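Putative angiotensinogen (Lampetra fluviatilis, PDB 5INW) binds heparin, which promotes its inhibition of thrombin through a template mechanism. Local coordinates at residues G89-K94 / D133-F138; V120-N125 / R186-T191; V175-K180 / N216-K221. The protein carries 1 engineered substitution. All blocks are in the same frame, centred on the assembly; numbering follows the deposited sequence.

Contact 1 of 3, residues G89-K94 / D133-F138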
ATOM      1  N   GLY A  89      -0.958  -8.119  -3.006  1.00 44.31           N
ATOM      2  CA  GLY A  89      -1.862  -7.013  -2.785  1.00 43.67           C
ATOM      3  C   GLY A  89      -3.288  -7.394  -3.095  1.00 44.31           C
ATOM      4  O   GLY A  89      -4.200  -7.157  -2.303  1.00 42.43           O
ATOM      5  N   PHE A  90      -3.482  -7.988  -4.278  1.00 45.97           N
ATOM      6  CA  PHE A  90      -4.826  -8.315  -4.762  1.00 45.00           C
ATOM      7  C   PHE A  90      -5.466  -9.404  -3.867  1.00 44.70           C
ATOM      8  O   PHE A  90      -6.586  -9.276  -3.388  1.00 41.23           O
ATOM      9  CB  PHE A  90      -4.754  -8.731  -6.215  1.00 45.33           C
ATOM     10  CG  PHE A  90      -4.431  -7.611  -7.176  1.00 46.74           C
ATOM     11  CD1 PHE A  90      -5.110  -6.382  -7.144  1.00 47.62           C
ATOM     12  CD2 PHE A  90      -3.467  -7.799  -8.184  1.00 47.63           C
ATOM     13  CE1 PHE A  90      -4.814  -5.359  -8.088  1.00 48.09           C
ATOM     14  CE2 PHE A  90      -3.156  -6.781  -9.097  1.00 47.19           C
ATOM     15  CZ  PHE A  90      -3.820  -5.562  -9.051  1.00 46.80           C
ATOM     16  N   ARG A  91      -4.698 -10.436  -3.583  1.00 45.94           N
ATOM     17  CA  ARG A  91      -5.118 -11.425  -2.625  1.00 49.31           C
ATOM     18  C   ARG A  91      -5.537 -10.761  -1.313  1.00 49.36           C
ATOM     19  O   ARG A  91      -6.541 -11.141  -0.714  1.00 52.25           O
ATOM     20  CB  ARG A  91      -4.030 -12.497  -2.434  1.00 51.11           C
ATOM     21  CG  ARG A  91      -4.128 -13.609  -3.485  1.00 55.09           C
ATOM     22  CD  ARG A  91      -2.799 -14.244  -3.882  1.00 60.05           C
ATOM     23  NE  ARG A  91      -1.938 -14.503  -2.714  1.00 64.51           N
ATOM     24  CZ  ARG A  91      -0.599 -14.382  -2.668  1.00 67.45           C
ATOM     25  NH1 ARG A  91       0.122 -14.025  -3.744  1.00 68.72           N
ATOM     26  NH2 ARG A  91       0.031 -14.615  -1.512  1.00 68.73           N
ATOM     27  N   LEU A  92      -4.814  -9.747  -0.891  1.00 48.33           N
ATOM     28  CA  LEU A  92      -5.171  -9.098   0.337  1.00 48.90           C
ATOM     29  C   LEU A  92      -6.441  -8.320   0.143  1.00 48.60           C
ATOM     30  O   LEU A  92      -7.302  -8.316   1.018  1.00 46.85           O
ATOM     31  CB  LEU A  92      -4.038  -8.203   0.821  1.00 50.80           C
ATOM     32  CG  LEU A  92      -4.327  -7.307   2.020  1.00 53.49           C
ATOM     33  CD1 LEU A  92      -4.625  -8.183   3.220  1.00 56.98           C
ATOM     34  CD2 LEU A  92      -3.131  -6.415   2.331  1.00 55.75           C
ATOM     35  N   TYR A  93      -6.553  -7.658  -1.000  1.00 49.30           N
ATOM     36  CA  TYR A  93      -7.743  -6.869  -1.296  1.00 50.62           C
ATOM     37  C   TYR A  93      -8.968  -7.714  -1.096  1.00 52.74           C
ATOM     38  O   TYR A  93      -9.938  -7.279  -0.478  1.00 59.31           O
ATOM     39  CB  TYR A  93      -7.714  -6.385  -2.738  1.00 50.41           C
ATOM     40  CG  TYR A  93      -8.682  -5.262  -3.099  1.00 52.60           C
ATOM     41  CD1 TYR A  93     -10.004  -5.516  -3.415  1.00 52.93           C
ATOM     42  CD2 TYR A  93      -8.240  -3.932  -3.203  1.00 53.28           C
ATOM     43  CE1 TYR A  93     -10.862  -4.490  -3.763  1.00 54.25           C
ATOM     44  CE2 TYR A  93      -9.079  -2.916  -3.602  1.00 53.46           C
ATOM     45  CZ  TYR A  93     -10.398  -3.194  -3.868  1.00 53.94           C
ATOM     46  OH  TYR A  93     -11.262  -2.161  -4.214  1.00 54.22           O
ATOM     47  N   LYS A  94      -8.908  -8.920  -1.641  1.00 52.58           N
ATOM     48  CA  LYS A  94      -9.998  -9.856  -1.603  1.00 52.46           C
ATOM     49  C   LYS A  94     -10.398 -10.285  -0.228  1.00 50.02           C
ATOM     50  O   LYS A  94     -11.558 -10.506   0.001  1.00 50.74           O
ATOM     51  CB  LYS A  94      -9.639 -11.080  -2.402  1.00 56.83           C
ATOM     52  CG  LYS A  94      -9.749 -10.809  -3.887  1.00 62.95           C
ATOM     53  CD  LYS A  94      -8.939 -11.830  -4.683  1.00 69.00           C
ATOM     54  CE  LYS A  94      -9.343 -11.840  -6.151  1.00 73.36           C
ATOM     55  NZ  LYS A  94      -9.588 -10.459  -6.682  1.00 73.29           N
ATOM     56  N   ASP A 133       7.436 -17.442   2.393  1.00 68.79           N
ATOM     57  CA  ASP A 133       7.984 -17.549   1.020  1.00 68.54           C
ATOM     58  C   ASP A 133       6.879 -17.796   0.017  1.00 67.44           C
ATOM     59  O   ASP A 133       6.831 -17.145  -1.022  1.00 68.10           O
ATOM     60  CB  ASP A 133       8.974 -18.714   0.854  1.00 72.45           C
ATOM     61  CG  ASP A 133      10.278 -18.557   1.659  1.00 74.64           C
ATOM     62  OD1 ASP A 133      10.749 -17.436   1.876  1.00 73.26           O
ATOM     63  OD2 ASP A 133      10.868 -19.595   2.031  1.00 79.52           O
ATOM     64  N   THR A 134       5.968 -18.730   0.309  1.00 70.55           N
ATOM     65  CA  THR A 134       4.877 -18.997  -0.651  1.00 71.38           C
ATOM     66  C   THR A 134       3.999 -17.724  -0.818  1.00 68.86           C
ATOM     67  O   THR A 134       3.743 -17.302  -1.936  1.00 70.52           O
ATOM     68  CB  THR A 134       4.126 -20.331  -0.414  1.00 68.35           C
ATOM     69  OG1 THR A 134       3.588 -20.368   0.904  1.00 71.62           O
ATOM     70  CG2 THR A 134       5.076 -21.506  -0.598  1.00 66.93           C
ATOM     71  N   ALA A 135       3.638 -17.044   0.252  1.00 63.20           N
ATOM     72  CA  ALA A 135       2.892 -15.829   0.053  1.00 60.91           C
ATOM     73  C   ALA A 135       3.647 -14.766  -0.793  1.00 62.99           C
ATOM     74  O   ALA A 135       3.056 -14.148  -1.681  1.00 66.32           O
ATOM     75  CB  ALA A 135       2.427 -15.271   1.375  1.00 59.21           C
ATOM     76  N   LEU A 136       4.924 -14.545  -0.536  1.00 65.32           N
ATOM     77  CA  LEU A 136       5.668 -13.475  -1.242  1.00 70.04           C
ATOM     78  C   LEU A 136       6.227 -13.813  -2.647  1.00 78.52           C
ATOM     79  O   LEU A 136       6.790 -12.921  -3.298  1.00 87.69           O
ATOM     80  CB  LEU A 136       6.864 -13.006  -0.396  1.00 71.68           C
ATOM     81  CG  LEU A 136       6.683 -12.433   1.011  1.00 73.12           C
ATOM     82  CD1 LEU A 136       8.042 -12.094   1.628  1.00 72.62           C
ATOM     83  CD2 LEU A 136       5.798 -11.208   1.004  1.00 73.06           C
ATOM     84  N   GLY A 137       6.147 -15.069  -3.096  1.00 80.20           N
ATOM     85  CA  GLY A 137       6.623 -15.442  -4.433  1.00 83.11           C
ATOM     86  C   GLY A 137       8.097 -15.212  -4.776  1.00 86.42           C
ATOM     87  O   GLY A 137       8.966 -15.075  -3.909  1.00 80.38           O
ATOM     88  N   PHE A 138       8.353 -15.167  -6.078  1.00 93.81           N
ATOM     89  CA  PHE A 138       9.703 -15.286  -6.626  1.00100.89           C
ATOM     90  C   PHE A 138      10.196 -14.001  -7.315  1.00100.72           C
ATOM     91  O   PHE A 138      11.400 -13.706  -7.324  1.00 95.74           O
ATOM     92  CB  PHE A 138       9.812 -16.527  -7.563  1.00104.99           C
ATOM     93  CG  PHE A 138       8.776 -16.590  -8.686  1.00102.82           C
ATOM     94  CD1 PHE A 138       8.780 -15.641  -9.737  1.00 99.22           C
ATOM     95  CD2 PHE A 138       7.840 -17.641  -8.719  1.00 95.66           C
ATOM     96  CE1 PHE A 138       7.859 -15.725 -10.760  1.00 97.35           C
ATOM     97  CE2 PHE A 138       6.926 -17.723  -9.743  1.00 95.49           C
ATOM     98  CZ  PHE A 138       6.930 -16.765 -10.761  1.00 98.31           C
TER
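R91 reaches across to A135 and donates from NH2 to the backbone O of A135, with 3.1 Å between NH2 and O. The oxygen lies at the edge of the guanidinium and practically within its plane, while NH2 sits in the carbonyl plane on a lone pair, at a C=O...N angle of 111°. The N-H...O angle of 169° makes the bond nearly straight. NH1 remains 3.6 Å from the same O of A135, so a single nitrogen carries the bond.

Arginine fits here because its long chain can span helices whose nearest CA atoms, those of R91 and A135, are 9.5 Å apart. With CG set opposite the carbonyl carbon (chi1 -85°), the chain then bends at chi2 and chi3 to bring the guanidinium edge-on to the small A135, NH2 leading, at 3.8 Å from the A135 CB. A135 lies in the last turn of its helix, where carbonyls run short of amide partners and where the helix dipole would probably welcome a positive group. G137, with positive phi, then takes the chain out of the helix.

Helices 77-96 and 126-136 are thus joined beside helix 361-369, whose M367 touches R91 and whose M369 touches A135. Helix 110-122 packs against helix 77-96 through I113 on L92.

Contact 2 of 3, residues V120-N125 / R186-T191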
ATOM      1  N   VAL A 120      10.482  -9.951   8.341  1.00 42.98           N
ATOM      2  CA  VAL A 120      10.069 -11.104   9.142  1.00 42.54           C
ATOM      3  C   VAL A 120      10.537 -12.394   8.466  1.00 41.59           C
ATOM      4  O   VAL A 120      10.938 -13.354   9.141  1.00 39.28           O
ATOM      5  CB  VAL A 120       8.502 -11.103   9.387  1.00 42.05           C
ATOM      6  CG1 VAL A 120       8.020 -12.379  10.092  1.00 43.88           C
ATOM      7  CG2 VAL A 120       8.073  -9.908  10.218  1.00 40.88           C
ATOM      8  N   THR A 121      10.453 -12.423   7.142  1.00 41.62           N
ATOM      9  CA  THR A 121      10.882 -13.624   6.404  1.00 44.25           C
ATOM     10  C   THR A 121      12.357 -13.912   6.628  1.00 43.71           C
ATOM     11  O   THR A 121      12.742 -15.030   6.842  1.00 45.20           O
ATOM     12  CB  THR A 121      10.578 -13.468   4.896  1.00 44.56           C
ATOM     13  OG1 THR A 121       9.165 -13.213   4.739  1.00 44.86           O
ATOM     14  CG2 THR A 121      10.988 -14.693   4.143  1.00 45.16           C
ATOM     15  N   ALA A 122      13.151 -12.852   6.613  1.00 44.10           N
ATOM     16  CA  ALA A 122      14.570 -12.923   6.833  1.00 44.53           C
ATOM     17  C   ALA A 122      14.955 -13.509   8.151  1.00 45.18           C
ATOM     18  O   ALA A 122      16.026 -14.089   8.275  1.00 50.67           O
ATOM     19  CB  ALA A 122      15.170 -11.539   6.702  1.00 45.74           C
ATOM     20  N   GLY A 123      14.100 -13.386   9.146  1.00 46.16           N
ATOM     21  CA  GLY A 123      14.304 -14.070  10.424  1.00 47.99           C
ATOM     22  C   GLY A 123      13.519 -15.370  10.647  1.00 48.08           C
ATOM     23  O   GLY A 123      13.563 -15.941  11.743  1.00 46.86           O
ATOM     24  N   ALA A 124      12.789 -15.838   9.643  1.00 47.54           N
ATOM     25  CA  ALA A 124      11.907 -16.957   9.867  1.00 48.59           C
ATOM     26  C   ALA A 124      12.687 -18.164   9.575  1.00 50.85           C
ATOM     27  O   ALA A 124      13.637 -18.141   8.777  1.00 49.32           O
ATOM     28  CB  ALA A 124      10.698 -16.903   8.959  1.00 49.87           C
ATOM     29  N   ASN A 125      12.297 -19.234  10.251  1.00 54.61           N
ATOM     30  CA  ASN A 125      12.673 -20.566   9.803  1.00 57.08           C
ATOM     31  C   ASN A 125      11.525 -21.586   9.833  1.00 57.19           C
ATOM     32  O   ASN A 125      10.462 -21.328  10.377  1.00 53.12           O
ATOM     33  CB  ASN A 125      13.873 -21.073  10.569  1.00 57.24           C
ATOM     34  CG  ASN A 125      14.835 -21.782   9.655  1.00 60.88           C
ATOM     35  OD1 ASN A 125      15.264 -21.245   8.617  1.00 63.67           O
ATOM     36  ND2 ASN A 125      15.130 -23.010   9.978  1.00 62.70           N
ATOM     37  N   ARG A 186      24.100 -12.158  13.366  1.00 58.20           N
ATOM     38  CA  ARG A 186      24.628 -11.215  12.395  1.00 58.78           C
ATOM     39  C   ARG A 186      24.148 -11.429  10.947  1.00 58.48           C
ATOM     40  O   ARG A 186      24.107 -10.480  10.138  1.00 58.91           O
ATOM     41  CB  ARG A 186      26.118 -11.250  12.427  1.00 59.87           C
ATOM     42  CG  ARG A 186      26.697 -10.094  11.685  1.00 60.41           C
ATOM     43  CD  ARG A 186      28.179 -10.148  11.862  1.00 64.92           C
ATOM     44  NE  ARG A 186      28.782 -11.268  11.144  1.00 67.12           N
ATOM     45  CZ  ARG A 186      30.078 -11.511  11.140  1.00 70.80           C
ATOM     46  NH1 ARG A 186      30.911 -10.732  11.848  1.00 74.25           N
ATOM     47  NH2 ARG A 186      30.539 -12.540  10.446  1.00 72.18           N
ATOM     48  N   GLN A 187      23.778 -12.656  10.614  1.00 57.68           N
ATOM     49  CA  GLN A 187      23.353 -12.934   9.260  1.00 56.77           C
ATOM     50  C   GLN A 187      21.992 -12.264   9.071  1.00 53.99           C
ATOM     51  O   GLN A 187      21.658 -11.732   7.968  1.00 55.62           O
ATOM     52  CB  GLN A 187      23.357 -14.451   8.990  1.00 56.96           C
ATOM     53  CG  GLN A 187      24.742 -15.091   8.985  1.00 57.58           C
ATOM     54  CD  GLN A 187      25.170 -15.678  10.323  1.00 59.67           C
ATOM     55  OE1 GLN A 187      24.606 -15.370  11.393  1.00 59.07           O
ATOM     56  NE2 GLN A 187      26.224 -16.517  10.279  1.00 61.70           N
ATOM     57  N   PHE A 188      21.237 -12.218  10.163  1.00 51.70           N
ATOM     58  CA  PHE A 188      19.990 -11.466  10.171  1.00 51.29           C
ATOM     59  C   PHE A 188      20.206  -9.957  10.025  1.00 50.11           C
ATOM     60  O   PHE A 188      19.560  -9.335   9.205  1.00 51.81           O
ATOM     61  CB  PHE A 188      19.176 -11.750  11.423  1.00 50.83           C
ATOM     62  CG  PHE A 188      17.961 -10.894  11.533  1.00 50.09           C
ATOM     63  CD1 PHE A 188      16.811 -11.198  10.783  1.00 49.38           C
ATOM     64  CD2 PHE A 188      17.941  -9.783  12.361  1.00 51.45           C
ATOM     65  CE1 PHE A 188      15.650 -10.439  10.883  1.00 47.64           C
ATOM     66  CE2 PHE A 188      16.775  -8.992  12.458  1.00 51.17           C
ATOM     67  CZ  PHE A 188      15.635  -9.318  11.710  1.00 48.45           C
ATOM     68  N   THR A 189      21.114  -9.367  10.801  1.00 50.59           N
ATOM     69  CA  THR A 189      21.275  -7.897  10.794  1.00 47.94           C
ATOM     70  C   THR A 189      21.838  -7.341   9.524  1.00 46.92           C
ATOM     71  O   THR A 189      21.413  -6.278   9.074  1.00 45.67           O
ATOM     72  CB  THR A 189      22.192  -7.401  11.910  1.00 48.73           C
ATOM     73  OG1 THR A 189      23.444  -8.073  11.841  1.00 48.43           O
ATOM     74  CG2 THR A 189      21.544  -7.644  13.210  1.00 49.18           C
ATOM     75  N   ARG A 190      22.731  -8.106   8.933  1.00 48.54           N
ATOM     76  CA  ARG A 190      23.322  -7.765   7.674  1.00 52.23           C
ATOM     77  C   ARG A 190      22.399  -7.980   6.496  1.00 55.08           C
ATOM     78  O   ARG A 190      22.451  -7.156   5.566  1.00 59.06           O
ATOM     79  CB  ARG A 190      24.568  -8.588   7.420  1.00 53.27           C
ATOM     80  CG  ARG A 190      25.649  -8.246   8.379  1.00 53.63           C
ATOM     81  CD  ARG A 190      26.876  -9.018   8.022  1.00 55.83           C
ATOM     82  NE  ARG A 190      28.026  -8.468   8.734  1.00 57.57           N
ATOM     83  CZ  ARG A 190      29.255  -8.957   8.683  1.00 57.77           C
ATOM     84  NH1 ARG A 190      29.516  -9.994   7.913  1.00 59.07           N
ATOM     85  NH2 ARG A 190      30.208  -8.416   9.418  1.00 58.07           N
ATOM     86  N   THR A 191      21.596  -9.054   6.455  1.00 56.62           N
ATOM     87  CA  THR A 191      20.635  -9.153   5.329  1.00 59.35           C
ATOM     88  C   THR A 191      19.582  -8.061   5.447  1.00 56.36           C
ATOM     89  O   THR A 191      19.129  -7.585   4.408  1.00 56.14           O
ATOM     90  CB  THR A 191      19.924 -10.496   5.134  1.00 58.67           C
ATOM     91  OG1 THR A 191      19.328 -10.813   6.342  1.00 60.41           O
ATOM     92  CG2 THR A 191      20.879 -11.619   4.774  1.00 62.24           C
TER
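F188 presents the edge of its ring to the backbone at A122 and G123. CE1 comes within 3.8 Å of the N of G123, CD1 is equally close to the G123 CA, and the O of A122 lies near the ring plane, 3.9 Å from CD1. G123 suits the spot because it has no side chain to hold the phenyl edge off its CA. A122 adds its methyl, whose CB is 4.3 Å from F188 CE1, and the same CB meets the hydroxyl end of T191, one helical turn further on. The contact is van der Waals throughout.

F188 gets there by a first torsion that sets CG opposite the backbone N (chi1 174°), carrying the ring out across the gap. Its helix, 186-196, is the connection of a beta-alpha-beta crossover: it links strand 168-179 to the parallel strand 200-203 of the large serpin sheet, and here its first turns meet the end of helix 110-122.

The T191 hydroxyl is held by its own helix: OG1 donates to the O of Q187 over 3.0 Å, in the carbonyl plane on a lone pair, and that oxygen also accepts from T191 N. Further out, I382 packs on F188, while R381 bonds through its backbone to G123 and through NE to N125 OD1, which ties down the turn that follows helix 110-122.

Contact 3 of 3, residues V175-K180 / N216-K221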
ATOM      1  N   VAL A 175      12.652   0.456   9.074  1.00 41.59           N
ATOM      2  CA  VAL A 175      13.329   0.669  10.353  1.00 44.01           C
ATOM      3  C   VAL A 175      13.027  -0.497  11.240  1.00 41.86           C
ATOM      4  O   VAL A 175      11.895  -0.989  11.222  1.00 43.96           O
ATOM      5  CB  VAL A 175      12.885   1.970  11.036  1.00 47.43           C
ATOM      6  CG1 VAL A 175      13.684   2.189  12.309  1.00 52.10           C
ATOM      7  CG2 VAL A 175      13.143   3.159  10.108  1.00 50.36           C
ATOM      8  N   VAL A 176      14.047  -0.991  11.938  1.00 39.89           N
ATOM      9  CA  VAL A 176      13.898  -2.117  12.814  1.00 39.71           C
ATOM     10  C   VAL A 176      14.433  -1.779  14.189  1.00 41.68           C
ATOM     11  O   VAL A 176      15.644  -1.520  14.403  1.00 43.70           O
ATOM     12  CB  VAL A 176      14.601  -3.376  12.260  1.00 40.71           C
ATOM     13  CG1 VAL A 176      14.513  -4.531  13.254  1.00 40.62           C
ATOM     14  CG2 VAL A 176      14.006  -3.790  10.894  1.00 40.57           C
ATOM     15  N   PHE A 177      13.536  -1.809  15.155  1.00 41.56           N
ATOM     16  CA  PHE A 177      13.923  -1.615  16.549  1.00 43.51           C
ATOM     17  C   PHE A 177      14.050  -2.969  17.241  1.00 42.83           C
ATOM     18  O   PHE A 177      13.246  -3.867  17.009  1.00 43.21           O
ATOM     19  CB  PHE A 177      12.879  -0.740  17.254  1.00 43.36           C
ATOM     20  CG  PHE A 177      12.681   0.587  16.624  1.00 41.85           C
ATOM     21  CD1 PHE A 177      13.611   1.599  16.821  1.00 40.30           C
ATOM     22  CD2 PHE A 177      11.551   0.827  15.801  1.00 43.12           C
ATOM     23  CE1 PHE A 177      13.436   2.852  16.263  1.00 41.77           C
ATOM     24  CE2 PHE A 177      11.363   2.104  15.218  1.00 43.84           C
ATOM     25  CZ  PHE A 177      12.329   3.119  15.445  1.00 43.45           C
ATOM     26  N   SER A 178      15.001  -3.080  18.148  1.00 45.19           N
ATOM     27  CA  SER A 178      15.244  -4.326  18.876  1.00 46.69           C
ATOM     28  C   SER A 178      15.405  -4.083  20.381  1.00 48.19           C
ATOM     29  O   SER A 178      15.953  -3.053  20.806  1.00 43.98           O
ATOM     30  CB  SER A 178      16.482  -5.011  18.273  1.00 47.65           C
ATOM     31  OG  SER A 178      16.959  -6.050  19.094  1.00 50.99           O
ATOM     32  N   LYS A 179      14.960  -5.065  21.179  1.00 52.50           N
ATOM     33  CA  LYS A 179      15.164  -5.034  22.670  1.00 58.28           C
ATOM     34  C   LYS A 179      16.628  -4.872  23.043  1.00 59.17           C
ATOM     35  O   LYS A 179      17.512  -5.488  22.438  1.00 58.37           O
ATOM     36  CB  LYS A 179      14.633  -6.281  23.344  1.00 60.11           C
ATOM     37  CG  LYS A 179      14.394  -6.164  24.830  1.00 63.89           C
ATOM     38  CD  LYS A 179      13.876  -7.495  25.376  1.00 67.31           C
ATOM     39  CE  LYS A 179      13.022  -7.342  26.629  1.00 71.39           C
ATOM     40  NZ  LYS A 179      13.822  -7.023  27.842  1.00 74.60           N
ATOM     41  N   LYS A 180      16.874  -4.002  24.009  1.00 62.76           N
ATOM     42  CA  LYS A 180      18.232  -3.560  24.320  1.00 67.84           C
ATOM     43  C   LYS A 180      19.118  -4.688  24.785  1.00 65.98           C
ATOM     44  O   LYS A 180      20.255  -4.786  24.354  1.00 72.50           O
ATOM     45  CB  LYS A 180      18.238  -2.445  25.373  1.00 71.75           C
ATOM     46  CG  LYS A 180      19.559  -1.685  25.438  1.00 74.73           C
ATOM     47  CD  LYS A 180      19.503  -0.576  26.474  1.00 76.62           C
ATOM     48  CE  LYS A 180      19.805  -1.163  27.840  1.00 80.71           C
ATOM     49  NZ  LYS A 180      19.854  -0.144  28.910  1.00 85.16           N
ATOM     50  N   ASN A 216       9.353   7.087  17.630  1.00 48.40           N
ATOM     51  CA  ASN A 216       8.711   8.061  16.764  1.00 45.88           C
ATOM     52  C   ASN A 216       9.629   9.163  16.371  1.00 47.46           C
ATOM     53  O   ASN A 216       9.625   9.564  15.222  1.00 49.05           O
ATOM     54  CB  ASN A 216       7.461   8.641  17.378  1.00 44.39           C
ATOM     55  CG  ASN A 216       6.308   7.671  17.354  1.00 44.95           C
ATOM     56  OD1 ASN A 216       6.088   6.966  16.367  1.00 45.89           O
ATOM     57  ND2 ASN A 216       5.569   7.603  18.452  1.00 46.36           N
ATOM     58  N   ALA A 217      10.429   9.642  17.299  1.00 50.79           N
ATOM     59  CA  ALA A 217      11.422  10.689  16.999  1.00 51.99           C
ATOM     60  C   ALA A 217      12.440  10.194  15.962  1.00 53.67           C
ATOM     61  O   ALA A 217      12.800  10.942  15.072  1.00 53.57           O
ATOM     62  CB  ALA A 217      12.143  11.104  18.278  1.00 53.38           C
ATOM     63  N   TYR A 218      12.893   8.939  16.069  1.00 57.29           N
ATOM     64  CA  TYR A 218      13.794   8.378  15.060  1.00 60.63           C
ATOM     65  C   TYR A 218      13.143   8.290  13.702  1.00 57.96           C
ATOM     66  O   TYR A 218      13.776   8.589  12.695  1.00 57.60           O
ATOM     67  CB  TYR A 218      14.269   6.982  15.444  1.00 65.67           C
ATOM     68  CG  TYR A 218      15.367   6.453  14.511  1.00 72.36           C
ATOM     69  CD1 TYR A 218      16.733   6.678  14.785  1.00 77.60           C
ATOM     70  CD2 TYR A 218      15.045   5.727  13.369  1.00 70.35           C
ATOM     71  CE1 TYR A 218      17.725   6.166  13.955  1.00 78.28           C
ATOM     72  CE2 TYR A 218      16.026   5.239  12.543  1.00 71.72           C
ATOM     73  CZ  TYR A 218      17.353   5.464  12.827  1.00 74.05           C
ATOM     74  OH  TYR A 218      18.293   4.965  11.969  1.00 77.62           O
ATOM     75  N   ILE A 219      11.885   7.853  13.675  1.00 56.94           N
ATOM     76  CA  ILE A 219      11.183   7.686  12.417  1.00 56.44           C
ATOM     77  C   ILE A 219      11.029   9.042  11.745  1.00 61.05           C
ATOM     78  O   ILE A 219      11.283   9.187  10.542  1.00 60.61           O
ATOM     79  CB  ILE A 219       9.847   6.973  12.611  1.00 52.65           C
ATOM     80  CG1 ILE A 219      10.119   5.538  12.949  1.00 51.17           C
ATOM     81  CG2 ILE A 219       8.992   7.032  11.362  1.00 50.66           C
ATOM     82  CD1 ILE A 219       8.927   4.837  13.531  1.00 52.30           C
ATOM     83  N   GLU A 220      10.632  10.025  12.537  1.00 63.70           N
ATOM     84  CA  GLU A 220      10.429  11.373  12.043  1.00 69.17           C
ATOM     85  C   GLU A 220      11.715  11.993  11.512  1.00 69.86           C
ATOM     86  O   GLU A 220      11.691  12.629  10.477  1.00 71.13           O
ATOM     87  CB  GLU A 220       9.849  12.245  13.148  1.00 77.44           C
ATOM     88  CG  GLU A 220       9.293  13.555  12.649  1.00 85.91           C
ATOM     89  CD  GLU A 220       8.671  14.392  13.744  1.00 94.20           C
ATOM     90  OE1 GLU A 220       7.777  13.855  14.442  1.00 98.54           O
ATOM     91  OE2 GLU A 220       9.077  15.577  13.891  1.00103.09           O
ATOM     92  N   LYS A 221      12.817  11.819  12.231  1.00 74.33           N
ATOM     93  CA  LYS A 221      14.131  12.309  11.800  1.00 79.88           C
ATOM     94  C   LYS A 221      14.443  11.814  10.407  1.00 74.41           C
ATOM     95  O   LYS A 221      14.736  12.590   9.509  1.00 77.37           O
ATOM     96  CB  LYS A 221      15.243  11.894  12.824  1.00 88.86           C
ATOM     97  CG  LYS A 221      15.326  12.796  14.057  1.00 96.49           C
ATOM     98  CD  LYS A 221      16.205  12.132  15.112  1.00101.23           C
ATOM     99  CE  LYS A 221      16.398  13.016  16.337  1.00106.67           C
ATOM    100  NZ  LYS A 221      17.735  12.793  16.975  1.00111.19           N
TER
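Between N216 O and E220 N, a 2.9 Å hydrogen bond closes the helical turn from which Y218 and I219 reach V175 and F177. Nothing polar bonds across the gap itself; aliphatic and aromatic groups fill it.

V175 and F177 stand two places apart on the strand and therefore on the same face, which is turned to the helix. V175 pushes its CG1 branch, placed opposite the backbone N (chi1 -176°), against the Y218 ring, at 3.9 Å from both CD2 and CE2. That methyl does double duty, since it also lies over one face of the F177 ring, 3.5 Å above the plane and offset toward the rim. The far edge of F177 meets the helix: CE2 is 4.0 Å from I219 CD1, and CE1 is 4.3 Å from Y218 CB. The valine is compact and branched, which lets one methyl touch both rings, and the flexible end of I219 runs obliquely past the phenyl edge.

Helix 208-221 packs over one face of the large serpin sheet, its segment running nearly antiparallel to the strand, at 158°, with the axes 10.5 Å apart. The strand beneath is itself held on both sides: V175 and F177 bond through their backbones to V243 and V241 of strand 238-251, while V176 and S178 do so to R201 of strand 200-203. Strand 405-417, next to 238-251, is consistent with the reactive loop inserted in the sheet, as in other cleaved serpins. I231 also packs on I219, and N216 ND2 bonds to the I231 O.

How the contacts relate
From the N terminus, helix 77-96 is joined to helix 126-136 when contact 1 closes the first loop. That loop contains helix 110-122, whose end opens contact 2, and contact 2 closes only at helix 186-196, so the two cross. They also touch directly, as T121 packs against D133 and L136. Contact 3 begins on strand 168-179, before contact 2 has closed, and ends on helix 208-221, so these two cross as well. They come within about 5 Å (nearest atoms) without touching. Contacts 1 and 3 follow in series, with centres about 27 Å apart. Contact 2 ties helix 110-122 to the crossover helix 186-196, contact 3 the sheet's strand 168-179 to helix 208-221 over its face.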